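Citrate synthase (Thermotoga maritima, PDB 2P2W) probably catalyses the condensation of oxaloacetate, acetyl-CoA and water into citrate and CoA, a step of the tricarboxylic acid cycle. Local coordinates at residues G5-K10 with G249-K254; S14-L19 with V333-S338; F170-E175 with D257-F262; K282-I287 with I295-D300. All blocks are in the same frame, centred on the assembly; numbering follows the deposited sequence.

Contact 1 of 4, residues G5-K10 with G249-K254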
# COMPACT_ATOMS: atom_id res chain seq x y z
N GLY A 5 9.61 -13.15 -6.41
CA GLY A 5 8.75 -12.70 -7.49
C GLY A 5 7.41 -13.41 -7.51
O GLY A 5 6.46 -12.94 -8.14
N LEU A 6 7.34 -14.56 -6.84
CA LEU A 6 6.13 -15.36 -6.75
C LEU A 6 5.52 -15.78 -8.09
O LEU A 6 4.31 -15.99 -8.19
CB LEU A 6 5.06 -14.62 -5.94
CG LEU A 6 5.34 -14.39 -4.45
CD1 LEU A 6 4.15 -13.69 -3.82
CD2 LEU A 6 5.62 -15.71 -3.76
N GLU A 7 6.34 -15.93 -9.12
CA GLU A 7 5.81 -16.31 -10.42
C GLU A 7 5.11 -17.67 -10.37
O GLU A 7 5.66 -18.64 -9.86
CB GLU A 7 6.93 -16.36 -11.47
CG GLU A 7 6.45 -16.83 -12.83
CD GLU A 7 7.50 -16.68 -13.91
OE1 GLU A 7 8.43 -15.87 -13.73
OE2 GLU A 7 7.39 -17.38 -14.94
N GLY A 8 3.90 -17.72 -10.91
CA GLY A 8 3.15 -18.96 -10.94
C GLY A 8 2.50 -19.37 -9.63
O GLY A 8 1.79 -20.37 -9.57
N VAL A 9 2.74 -18.60 -8.57
CA VAL A 9 2.14 -18.92 -7.28
C VAL A 9 0.70 -18.44 -7.22
O VAL A 9 0.42 -17.25 -7.41
CB VAL A 9 2.94 -18.28 -6.11
CG1 VAL A 9 2.27 -18.62 -4.78
CG2 VAL A 9 4.37 -18.79 -6.12
N LYS A 10 -0.22 -19.37 -6.98
CA LYS A 10 -1.63 -19.05 -6.89
C LYS A 10 -1.93 -18.67 -5.44
O LYS A 10 -1.87 -19.52 -4.55
CB LYS A 10 -2.48 -20.26 -7.30
CG LYS A 10 -2.22 -20.74 -8.73
CD LYS A 10 -2.80 -22.13 -8.95
CE LYS A 10 -2.62 -22.59 -10.39
NZ LYS A 10 -3.51 -21.84 -11.32
N GLY A 249 7.07 -6.53 -22.60
CA GLY A 249 7.25 -7.53 -21.57
C GLY A 249 6.05 -7.70 -20.66
O GLY A 249 5.23 -6.80 -20.50
N HIS A 250 5.95 -8.88 -20.05
CA HIS A 250 4.86 -9.16 -19.13
C HIS A 250 5.16 -10.44 -18.36
O HIS A 250 5.88 -11.32 -18.85
CB HIS A 250 3.54 -9.31 -19.92
CG HIS A 250 2.32 -9.19 -19.07
ND1 HIS A 250 1.81 -10.24 -18.34
CD2 HIS A 250 1.51 -8.13 -18.81
CE1 HIS A 250 0.74 -9.84 -17.67
NE2 HIS A 250 0.54 -8.56 -17.95
N ARG A 251 4.63 -10.52 -17.15
CA ARG A 251 4.83 -11.68 -16.30
C ARG A 251 3.99 -12.87 -16.79
O ARG A 251 4.43 -14.02 -16.72
CB ARG A 251 4.45 -11.32 -14.86
CG ARG A 251 4.41 -12.50 -13.87
CD ARG A 251 5.75 -13.18 -13.74
NE ARG A 251 6.82 -12.28 -13.30
CZ ARG A 251 7.10 -11.99 -12.03
NH1 ARG A 251 6.41 -12.53 -11.04
NH2 ARG A 251 8.12 -11.17 -11.76
N VAL A 252 2.80 -12.58 -17.31
CA VAL A 252 1.89 -13.64 -17.75
C VAL A 252 1.73 -13.83 -19.26
O VAL A 252 1.80 -14.96 -19.74
CB VAL A 252 0.49 -13.42 -17.13
CG1 VAL A 252 -0.40 -14.62 -17.42
CG2 VAL A 252 0.62 -13.19 -15.62
N TYR A 253 1.48 -12.76 -19.99
CA TYR A 253 1.37 -12.89 -21.43
C TYR A 253 2.69 -13.40 -22.01
O TYR A 253 3.75 -12.84 -21.77
CB TYR A 253 1.04 -11.51 -22.04
CG TYR A 253 -0.37 -11.09 -21.75
CD1 TYR A 253 -1.44 -11.90 -22.14
CD2 TYR A 253 -0.63 -9.87 -21.13
CE1 TYR A 253 -2.75 -11.49 -21.90
CE2 TYR A 253 -1.93 -9.45 -20.89
CZ TYR A 253 -2.99 -10.26 -21.29
OH TYR A 253 -4.29 -9.83 -21.09
N LYS A 254 2.59 -14.53 -22.75
CA LYS A 254 3.75 -15.02 -23.49
C LYS A 254 3.68 -14.66 -24.99
O LYS A 254 4.38 -15.20 -25.83
CB LYS A 254 3.80 -16.53 -23.33
CG LYS A 254 4.07 -16.93 -21.88
CD LYS A 254 4.19 -18.44 -21.71
CE LYS A 254 4.65 -18.84 -20.31
NZ LYS A 254 5.63 -19.92 -20.40

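Contact 2 of 4, residues S14-L19 with V333-S338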
# COMPACT_ATOMS: atom_id res chain seq x y z
N SER A 14 -10.36 -17.17 -7.74
CA SER A 14 -11.13 -16.01 -8.16
C SER A 14 -12.02 -16.33 -9.36
O SER A 14 -11.67 -17.10 -10.25
CB SER A 14 -10.16 -14.89 -8.53
OG SER A 14 -10.89 -13.71 -8.87
N SER A 15 -13.24 -15.74 -9.33
CA SER A 15 -14.13 -15.89 -10.47
C SER A 15 -14.28 -14.57 -11.24
O SER A 15 -15.13 -14.42 -12.11
CB SER A 15 -15.49 -16.33 -9.94
OG SER A 15 -16.08 -15.27 -9.18
N ILE A 16 -13.44 -13.57 -10.88
CA ILE A 16 -13.56 -12.24 -11.48
C ILE A 16 -12.97 -12.18 -12.90
O ILE A 16 -13.58 -11.67 -13.83
CB ILE A 16 -12.81 -11.24 -10.60
CG1 ILE A 16 -13.51 -11.10 -9.25
CG2 ILE A 16 -12.80 -9.86 -11.27
CD1 ILE A 16 -12.74 -10.18 -8.30
N CYS A 17 -11.77 -12.70 -13.07
CA CYS A 17 -11.10 -12.59 -14.36
C CYS A 17 -10.19 -13.75 -14.71
O CYS A 17 -9.45 -14.26 -13.87
CB CYS A 17 -10.29 -11.29 -14.36
SG CYS A 17 -8.96 -11.15 -15.57
N TYR A 18 -10.26 -14.18 -15.97
CA TYR A 18 -9.41 -15.25 -16.45
C TYR A 18 -8.39 -14.65 -17.40
O TYR A 18 -8.74 -14.04 -18.41
CB TYR A 18 -10.22 -16.33 -17.18
CG TYR A 18 -9.35 -17.39 -17.82
CD1 TYR A 18 -8.32 -18.01 -17.11
CD2 TYR A 18 -9.55 -17.76 -19.15
CE1 TYR A 18 -7.50 -18.96 -17.71
CE2 TYR A 18 -8.73 -18.71 -19.76
CZ TYR A 18 -7.71 -19.31 -19.04
OH TYR A 18 -6.89 -20.24 -19.65
N LEU A 19 -7.12 -14.81 -17.04
CA LEU A 19 -6.02 -14.29 -17.84
C LEU A 19 -5.32 -15.46 -18.53
O LEU A 19 -4.67 -16.27 -17.87
CB LEU A 19 -5.03 -13.55 -16.93
CG LEU A 19 -3.73 -13.04 -17.56
CD1 LEU A 19 -4.04 -12.13 -18.72
CD2 LEU A 19 -2.93 -12.31 -16.49
N VAL A 333 -10.71 -7.16 -3.64
CA VAL A 333 -10.71 -7.02 -2.18
C VAL A 333 -11.99 -7.64 -1.61
O VAL A 333 -11.94 -8.46 -0.69
CB VAL A 333 -10.62 -5.53 -1.75
CG1 VAL A 333 -10.89 -5.39 -0.26
CG2 VAL A 333 -9.24 -4.98 -2.08
N ILE A 334 -13.13 -7.26 -2.18
CA ILE A 334 -14.43 -7.76 -1.75
C ILE A 334 -14.50 -9.29 -1.81
O ILE A 334 -14.91 -9.94 -0.85
CB ILE A 334 -15.57 -7.19 -2.63
CG1 ILE A 334 -15.70 -5.68 -2.41
CG2 ILE A 334 -16.88 -7.90 -2.30
CD1 ILE A 334 -16.52 -4.98 -3.46
N GLU A 335 -14.10 -9.85 -2.94
CA GLU A 335 -14.12 -11.30 -3.13
C GLU A 335 -13.20 -11.98 -2.12
O GLU A 335 -13.60 -12.91 -1.43
CB GLU A 335 -13.67 -11.66 -4.55
CG GLU A 335 -13.71 -13.15 -4.86
CD GLU A 335 -13.19 -13.47 -6.25
OE1 GLU A 335 -11.98 -13.24 -6.50
OE2 GLU A 335 -13.98 -13.96 -7.10
N TYR A 336 -11.95 -11.51 -2.04
CA TYR A 336 -10.98 -12.10 -1.14
C TYR A 336 -11.38 -12.12 0.34
O TYR A 336 -11.30 -13.17 1.00
CB TYR A 336 -9.64 -11.38 -1.24
CG TYR A 336 -8.52 -12.11 -0.55
CD1 TYR A 336 -7.89 -13.20 -1.15
CD2 TYR A 336 -8.10 -11.73 0.73
CE1 TYR A 336 -6.88 -13.90 -0.51
CE2 TYR A 336 -7.09 -12.43 1.39
CZ TYR A 336 -6.48 -13.51 0.76
OH TYR A 336 -5.47 -14.19 1.40
N VAL A 337 -11.81 -10.98 0.87
CA VAL A 337 -12.14 -10.94 2.29
C VAL A 337 -13.43 -11.71 2.66
O VAL A 337 -13.74 -11.92 3.82
CB VAL A 337 -12.27 -9.48 2.74
CG1 VAL A 337 -10.97 -8.73 2.45
CG2 VAL A 337 -13.42 -8.81 2.01
N SER A 338 -14.21 -12.10 1.63
CA SER A 338 -15.42 -12.88 1.93
C SER A 338 -15.07 -14.23 2.58
O SER A 338 -15.87 -14.90 3.22
CB SER A 338 -16.18 -13.11 0.62
OG SER A 338 -15.44 -13.99 -0.22
O HOH W 1 -16.37 -12.69 -7.45

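Contact 3 of 4, residues F170-E175 with D257-F262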
# COMPACT_ATOMS: atom_id res chain seq x y z
N PHE A 170 -10.56 2.76 -20.73
CA PHE A 170 -10.82 2.49 -19.32
C PHE A 170 -11.29 1.05 -19.13
O PHE A 170 -10.80 0.33 -18.25
CB PHE A 170 -11.88 3.43 -18.76
CG PHE A 170 -11.38 4.82 -18.46
CD1 PHE A 170 -10.10 5.02 -17.96
CD2 PHE A 170 -12.23 5.92 -18.61
CE1 PHE A 170 -9.67 6.30 -17.61
CE2 PHE A 170 -11.81 7.20 -18.26
CZ PHE A 170 -10.53 7.39 -17.75
N ILE A 171 -12.23 0.62 -19.96
CA ILE A 171 -12.76 -0.73 -19.88
C ILE A 171 -11.64 -1.76 -20.00
O ILE A 171 -11.59 -2.73 -19.23
CB ILE A 171 -13.83 -0.97 -20.98
CG1 ILE A 171 -15.02 -0.03 -20.75
CG2 ILE A 171 -14.28 -2.42 -20.98
CD1 ILE A 171 -16.06 -0.06 -21.85
N LEU A 172 -10.73 -1.55 -20.94
CA LEU A 172 -9.61 -2.47 -21.13
C LEU A 172 -8.68 -2.54 -19.92
O LEU A 172 -8.03 -3.56 -19.68
CB LEU A 172 -8.78 -2.05 -22.35
CG LEU A 172 -9.40 -2.20 -23.74
CD1 LEU A 172 -8.49 -1.57 -24.78
CD2 LEU A 172 -9.61 -3.68 -24.03
N LEU A 173 -8.63 -1.46 -19.14
CA LEU A 173 -7.75 -1.37 -17.98
C LEU A 173 -8.40 -1.64 -16.62
O LEU A 173 -7.72 -1.60 -15.60
CB LEU A 173 -7.11 0.02 -17.94
CG LEU A 173 -6.22 0.43 -19.12
CD1 LEU A 173 -6.01 1.95 -19.10
CD2 LEU A 173 -4.89 -0.30 -19.03
N MET A 174 -9.69 -1.92 -16.59
CA MET A 174 -10.36 -2.14 -15.31
C MET A 174 -9.88 -3.31 -14.48
O MET A 174 -9.85 -3.22 -13.25
CB MET A 174 -11.86 -2.31 -15.51
CG MET A 174 -12.63 -1.04 -15.74
SD MET A 174 -14.40 -1.39 -15.75
CE MET A 174 -15.03 0.24 -16.13
N GLU A 175 -9.47 -4.39 -15.12
CA GLU A 175 -9.10 -5.57 -14.36
C GLU A 175 -8.16 -6.56 -15.05
O GLU A 175 -8.24 -6.76 -16.26
CB GLU A 175 -10.40 -6.30 -13.98
CG GLU A 175 -10.27 -7.80 -13.77
CD GLU A 175 -9.61 -8.14 -12.46
OE1 GLU A 175 -9.58 -7.26 -11.57
OE2 GLU A 175 -9.12 -9.28 -12.32
N ASP A 257 -0.48 -8.74 -26.03
CA ASP A 257 -1.39 -8.33 -24.96
C ASP A 257 -2.62 -7.86 -25.74
O ASP A 257 -2.54 -6.90 -26.50
CB ASP A 257 -0.73 -7.18 -24.17
CG ASP A 257 -1.62 -6.60 -23.09
OD1 ASP A 257 -2.87 -6.67 -23.19
OD2 ASP A 257 -1.05 -6.05 -22.12
N PRO A 258 -3.77 -8.55 -25.58
CA PRO A 258 -5.01 -8.18 -26.30
C PRO A 258 -5.44 -6.72 -26.13
O PRO A 258 -6.04 -6.14 -27.04
CB PRO A 258 -6.04 -9.17 -25.75
CG PRO A 258 -5.54 -9.42 -24.35
CD PRO A 258 -4.05 -9.56 -24.55
N ARG A 259 -5.14 -6.14 -24.97
CA ARG A 259 -5.49 -4.75 -24.72
C ARG A 259 -4.60 -3.84 -25.57
O ARG A 259 -5.04 -2.81 -26.07
CB ARG A 259 -5.31 -4.42 -23.23
CG ARG A 259 -6.09 -5.34 -22.30
CD ARG A 259 -5.59 -5.20 -20.88
NE ARG A 259 -4.15 -5.47 -20.80
CZ ARG A 259 -3.42 -5.31 -19.70
NH1 ARG A 259 -3.99 -4.88 -18.58
NH2 ARG A 259 -2.12 -5.56 -19.73
N ALA A 260 -3.33 -4.23 -25.72
CA ALA A 260 -2.40 -3.44 -26.53
C ALA A 260 -2.82 -3.51 -27.99
O ALA A 260 -2.79 -2.51 -28.71
CB ALA A 260 -0.97 -3.98 -26.37
N VAL A 261 -3.23 -4.69 -28.43
CA VAL A 261 -3.68 -4.88 -29.81
C VAL A 261 -4.90 -4.01 -30.09
O VAL A 261 -4.97 -3.34 -31.12
CB VAL A 261 -4.05 -6.36 -30.07
CG1 VAL A 261 -4.66 -6.51 -31.46
CG2 VAL A 261 -2.81 -7.24 -29.93
N PHE A 262 -5.85 -4.01 -29.16
CA PHE A 262 -7.06 -3.22 -29.31
C PHE A 262 -6.70 -1.73 -29.42
O PHE A 262 -7.14 -1.05 -30.35
CB PHE A 262 -8.01 -3.45 -28.11
CG PHE A 262 -9.36 -2.82 -28.27
CD1 PHE A 262 -9.52 -1.44 -28.22
CD2 PHE A 262 -10.49 -3.62 -28.48
CE1 PHE A 262 -10.78 -0.86 -28.37
CE2 PHE A 262 -11.75 -3.05 -28.63
CZ PHE A 262 -11.90 -1.66 -28.58
O HOH W 2 -6.93 -4.66 -17.55

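Contact 4 of 4, residues K282-I287 with I295-D300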
# COMPACT_ATOMS: atom_id res chain seq x y z
N LYS A 282 6.81 1.15 -34.95
CA LYS A 282 8.07 0.68 -35.53
C LYS A 282 8.86 -0.12 -34.50
O LYS A 282 9.53 -1.09 -34.84
CB LYS A 282 8.90 1.87 -36.02
CG LYS A 282 10.14 1.47 -36.81
CD LYS A 282 9.76 0.72 -38.08
CE LYS A 282 10.96 0.57 -39.00
NZ LYS A 282 10.56 -0.08 -40.28
N LEU A 283 8.78 0.31 -33.25
CA LEU A 283 9.48 -0.37 -32.16
C LEU A 283 8.93 -1.80 -32.04
O LEU A 283 9.69 -2.76 -31.89
CB LEU A 283 9.29 0.39 -30.85
CG LEU A 283 10.02 -0.11 -29.61
CD1 LEU A 283 11.53 -0.22 -29.89
CD2 LEU A 283 9.76 0.86 -28.45
N GLU A 284 7.61 -1.93 -32.12
CA GLU A 284 6.99 -3.25 -32.04
C GLU A 284 7.43 -4.09 -33.22
O GLU A 284 7.77 -5.27 -33.07
CB GLU A 284 5.46 -3.13 -32.04
CG GLU A 284 4.77 -4.46 -32.31
CD GLU A 284 3.27 -4.35 -32.34
OE1 GLU A 284 2.74 -3.31 -31.90
OE2 GLU A 284 2.62 -5.31 -32.80
N GLU A 285 7.40 -3.50 -34.41
CA GLU A 285 7.79 -4.22 -35.62
C GLU A 285 9.19 -4.81 -35.50
O GLU A 285 9.41 -5.98 -35.81
CB GLU A 285 7.75 -3.31 -36.85
CG GLU A 285 8.02 -4.05 -38.16
CD GLU A 285 8.26 -3.11 -39.33
OE1 GLU A 285 9.34 -2.49 -39.38
OE2 GLU A 285 7.36 -2.99 -40.19
N TYR A 286 10.14 -3.99 -35.04
CA TYR A 286 11.51 -4.45 -34.92
C TYR A 286 11.71 -5.53 -33.86
O TYR A 286 12.37 -6.54 -34.10
CB TYR A 286 12.44 -3.27 -34.62
CG TYR A 286 13.88 -3.69 -34.47
CD1 TYR A 286 14.73 -3.77 -35.58
CD2 TYR A 286 14.39 -4.08 -33.23
CE1 TYR A 286 16.03 -4.22 -35.45
CE2 TYR A 286 15.70 -4.53 -33.09
CZ TYR A 286 16.51 -4.61 -34.21
OH TYR A 286 17.80 -5.07 -34.09
N ILE A 287 11.13 -5.31 -32.69
CA ILE A 287 11.26 -6.25 -31.59
C ILE A 287 10.58 -7.59 -31.86
O ILE A 287 11.16 -8.64 -31.60
CB ILE A 287 10.73 -5.63 -30.28
CG1 ILE A 287 11.69 -4.52 -29.82
CG2 ILE A 287 10.58 -6.70 -29.20
CD1 ILE A 287 11.27 -3.79 -28.57
N ILE A 295 9.74 -10.91 -26.42
CA ILE A 295 8.81 -10.02 -25.72
C ILE A 295 7.90 -9.29 -26.70
O ILE A 295 8.24 -9.11 -27.87
CB ILE A 295 9.54 -8.98 -24.85
CG1 ILE A 295 10.41 -8.07 -25.72
CG2 ILE A 295 10.36 -9.69 -23.77
CD1 ILE A 295 11.14 -6.98 -24.93
N TYR A 296 6.74 -8.88 -26.22
CA TYR A 296 5.76 -8.19 -27.04
C TYR A 296 5.28 -6.93 -26.34
O TYR A 296 5.56 -6.71 -25.16
CB TYR A 296 4.56 -9.09 -27.32
CG TYR A 296 4.91 -10.37 -28.04
CD1 TYR A 296 5.58 -11.41 -27.40
CD2 TYR A 296 4.56 -10.54 -29.38
CE1 TYR A 296 5.90 -12.59 -28.07
CE2 TYR A 296 4.87 -11.72 -30.06
CZ TYR A 296 5.54 -12.73 -29.40
OH TYR A 296 5.85 -13.89 -30.08
N PRO A 297 4.55 -6.07 -27.07
CA PRO A 297 4.05 -4.84 -26.44
C PRO A 297 3.02 -5.18 -25.36
O PRO A 297 2.28 -6.16 -25.50
CB PRO A 297 3.38 -4.10 -27.60
CG PRO A 297 3.94 -4.64 -28.89
CD PRO A 297 4.28 -6.07 -28.51
N ASN A 298 3.00 -4.41 -24.28
CA ASN A 298 1.99 -4.61 -23.26
C ASN A 298 1.12 -3.35 -23.39
O ASN A 298 1.49 -2.42 -24.11
CB ASN A 298 2.58 -4.78 -21.85
CG ASN A 298 3.39 -3.59 -21.40
OD1 ASN A 298 2.98 -2.44 -21.53
ND2 ASN A 298 4.56 -3.87 -20.82
N VAL A 299 -0.01 -3.33 -22.70
CA VAL A 299 -0.94 -2.21 -22.80
C VAL A 299 -0.34 -0.81 -22.59
O VAL A 299 -0.82 0.16 -23.18
CB VAL A 299 -2.14 -2.41 -21.82
CG1 VAL A 299 -1.70 -2.13 -20.40
CG2 VAL A 299 -3.31 -1.51 -22.23
N ASP A 300 0.70 -0.71 -21.76
CA ASP A 300 1.31 0.59 -21.47
C ASP A 300 1.89 1.31 -22.69
O ASP A 300 1.98 2.54 -22.72
CB ASP A 300 2.43 0.46 -20.43
CG ASP A 300 1.93 -0.11 -19.10
OD1 ASP A 300 0.78 0.18 -18.72
OD2 ASP A 300 2.72 -0.81 -18.43
O HOH W 3 9.82 -10.64 -29.72

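Contact 1 of 4, residues G5-K10 with G249-K254
Arg251 reaches from the loop 249-254 to the N-terminal segment 5-10, where it meets Gly5 and Glu7. From CB the chain leaves with CG anti to the backbone N (chi1 171°), then bends at chi2 and chi3. CD packs against the Glu7 side chain, 3.8 Å from Glu7 CG, and Glu7 itself is extended. NE lies 4.0 Å from Glu7 OE1, a long salt bridge: the oxygen sits over one guanidinium face, so charge alone links them and no N-H points at it. At the tip, NH1 donates to Gly5 O at 2.9 Å; that oxygen lies in the guanidinium plane, while the nitrogen stands above the carbonyl plane. NH2 turns to a bound citrate anion, probably from the crystallisation liquor, and to Leu342 O of the second subunit. The neighbouring His250, predicted to be catalytic, accepts at ND1 from Val252 N (2.7 Å) and hydrogen-bonds through NE2 to another bound citrate. Leu6 to Val9 form a type II turn leading into strand 10-14, whose Lys10 pairs in parallel with a strand of the second subunit. The loop 249-254 precedes helix 258-270, and its Val252 and Tyr253 rest on strand 17-20.

Contact 2 of 4, residues S14-L19 with V333-S338
Ser14 and Glu335 mark the closest backbone approach, 7.5 Å between their CA atoms, where the turn between strands 10-14 and 17-20 faces the last turns of helix 317-337. The chain bends at Ser14-Ile16 as an ST turn: Ser14 OG accepts from Ile16 N at 3.2 Å. One carboxylate bridges the gap. Glu335 turns CG opposite its backbone N (chi1 -177°) and the chain stays extended beyond it, which carries the acid straight out from the helix to the turn. There its two oxygens divide the work. OE1 accepts a hydrogen bond from Ser14 OG at 2.7 Å on its syn lone pair. OE2 accepts from Ser15 N at 2.9 Å, on the syn side but tilted from the carboxylate plane, along a nearly straight bond (173°). A water also donates to OE2 at 2.7 Å and hydrogen-bonds to Ser15 OG. The apolar flank belongs to Ile16, which runs past Glu335 in the opposite direction and sets CD1 3.6 Å from Glu335 OE1. A leucine in place of Glu335 would probably leave Ser15 N and Ser14 OG without their carboxylate acceptor, weakening the turn's tie to the helix. Ile16 also touches Ala331 and His332 of helix 317-337, Val333 faces helix 180-189, and Ile334 rests on helix 110-133. On the strand side, Ser14 pairs in parallel with a strand of the second subunit, so the sheet runs on across the dimer interface.

Contact 3 of 4, residues F170-E175 with D257-F262
This is a buried helix-to-helix contact beside the predicted active site of the citrate synthase fold, joining the C-terminal end of helix 163-173 to the N-capped start of helix 258-270. Leu172 and Arg259 bring the backbones nearest, 5.9 Å between CA atoms. Leu172 CD1 supplies the apolar part, 3.6 Å from Phe262 CD1, the two side chains crossing at a slant. Arg259 lays its aliphatic stem against the Leu172 carbonyl, with CD 3.2 Å from Leu172 O. Beyond that stem, a bend at chi3 (-56°) swings the guanidinium back to Asp257, the N-cap of its own helix. The grip is side-on: NE gives to Asp257 OD1 at 3.0 Å and NH2 to Asp257 OD2 at 2.7 Å. Asp257 OD1 also caps the helix by accepting from Arg259 N, and OD2 accepts from Val299 N as well. Held flat in this way, the arginine offers NH1 to a bound citrate anion, probably from the crystallisation liquor. His250, predicted to be catalytic, lies close by. In the guanidinium plane, a water accepts from Arg259 NH1 at 3.1 Å and donates to Leu172 O (2.6 Å) and Glu175 O (2.8 Å).

Contact 4 of 4, residues K282-I287 with I295-D300
Glu284 and Ile287, on one side of helix 275-289, pack against Pro297 and Ile295 in a helix-to-loop contact of the citrate synthase fold; that loop runs into the N-cap of helix 299-309. The tight part is at the proline. With chi1 at 165° and the rest of the chain extended, Glu284 stretches across the Pro297 ring at about a right angle, and Pro297 CG sits 3.5 Å from both Glu284 CG and Glu284 OE1. The acid finds its polar partner beyond the loop, since OE1 hydrogen-bonds to Tyr302 OH; an ion pair from OE1 to Lys264 is long and weak. An alanine in place of Glu284 would probably open a gap beside Pro297 CG and leave the Tyr302 hydroxyl without this acceptor. The apolar touch is the slanting approach of Ile287 CG2 to Ile295 CG1 at 3.7 Å. Ile287 CG2 also comes 3.6 Å from Ile295 O. On the looser side the backbones draw apart, with 7.4 Å between the CA atoms of Ile287 and Ile295, and a water lies between them, 3.1 Å from Ile287 O and 2.9 Å from Ile295 O, though its two protons cannot serve every acceptor around it. Ile295 itself is only partly covered. Facing away from the loop, Lys282 NZ forms a salt bridge with exposed Glu285. Past the proline the loop delivers Asp300, predicted to be catalytic, at the start of its helix, where Asn298 OD1 accepts a weak capping bond from Asp300 N at 2.9 Å.

Contacts 3 and 4 are buried within one subunit, whereas contacts 1 and 2 are partly buried and both touch the second subunit. Their chemistry follows: charged and polar groups carry contacts 1 and 2, while apolar packing plays a larger part in contacts 3 and 4. Contacts 1 and 4 hold the predicted catalytic His250 and Asp300, and Gly249 of the one is hydrogen-bonded to Tyr296 and Asn298 of the other. Contact 3 joins this group where the cap of helix 258-270 meets the start of helix 299-309. Contact 2 lies away from the predicted site, yet its Leu19 packs on Val252 and Tyr253 of contact 1, and Ile16 touches Glu175 of contact 3.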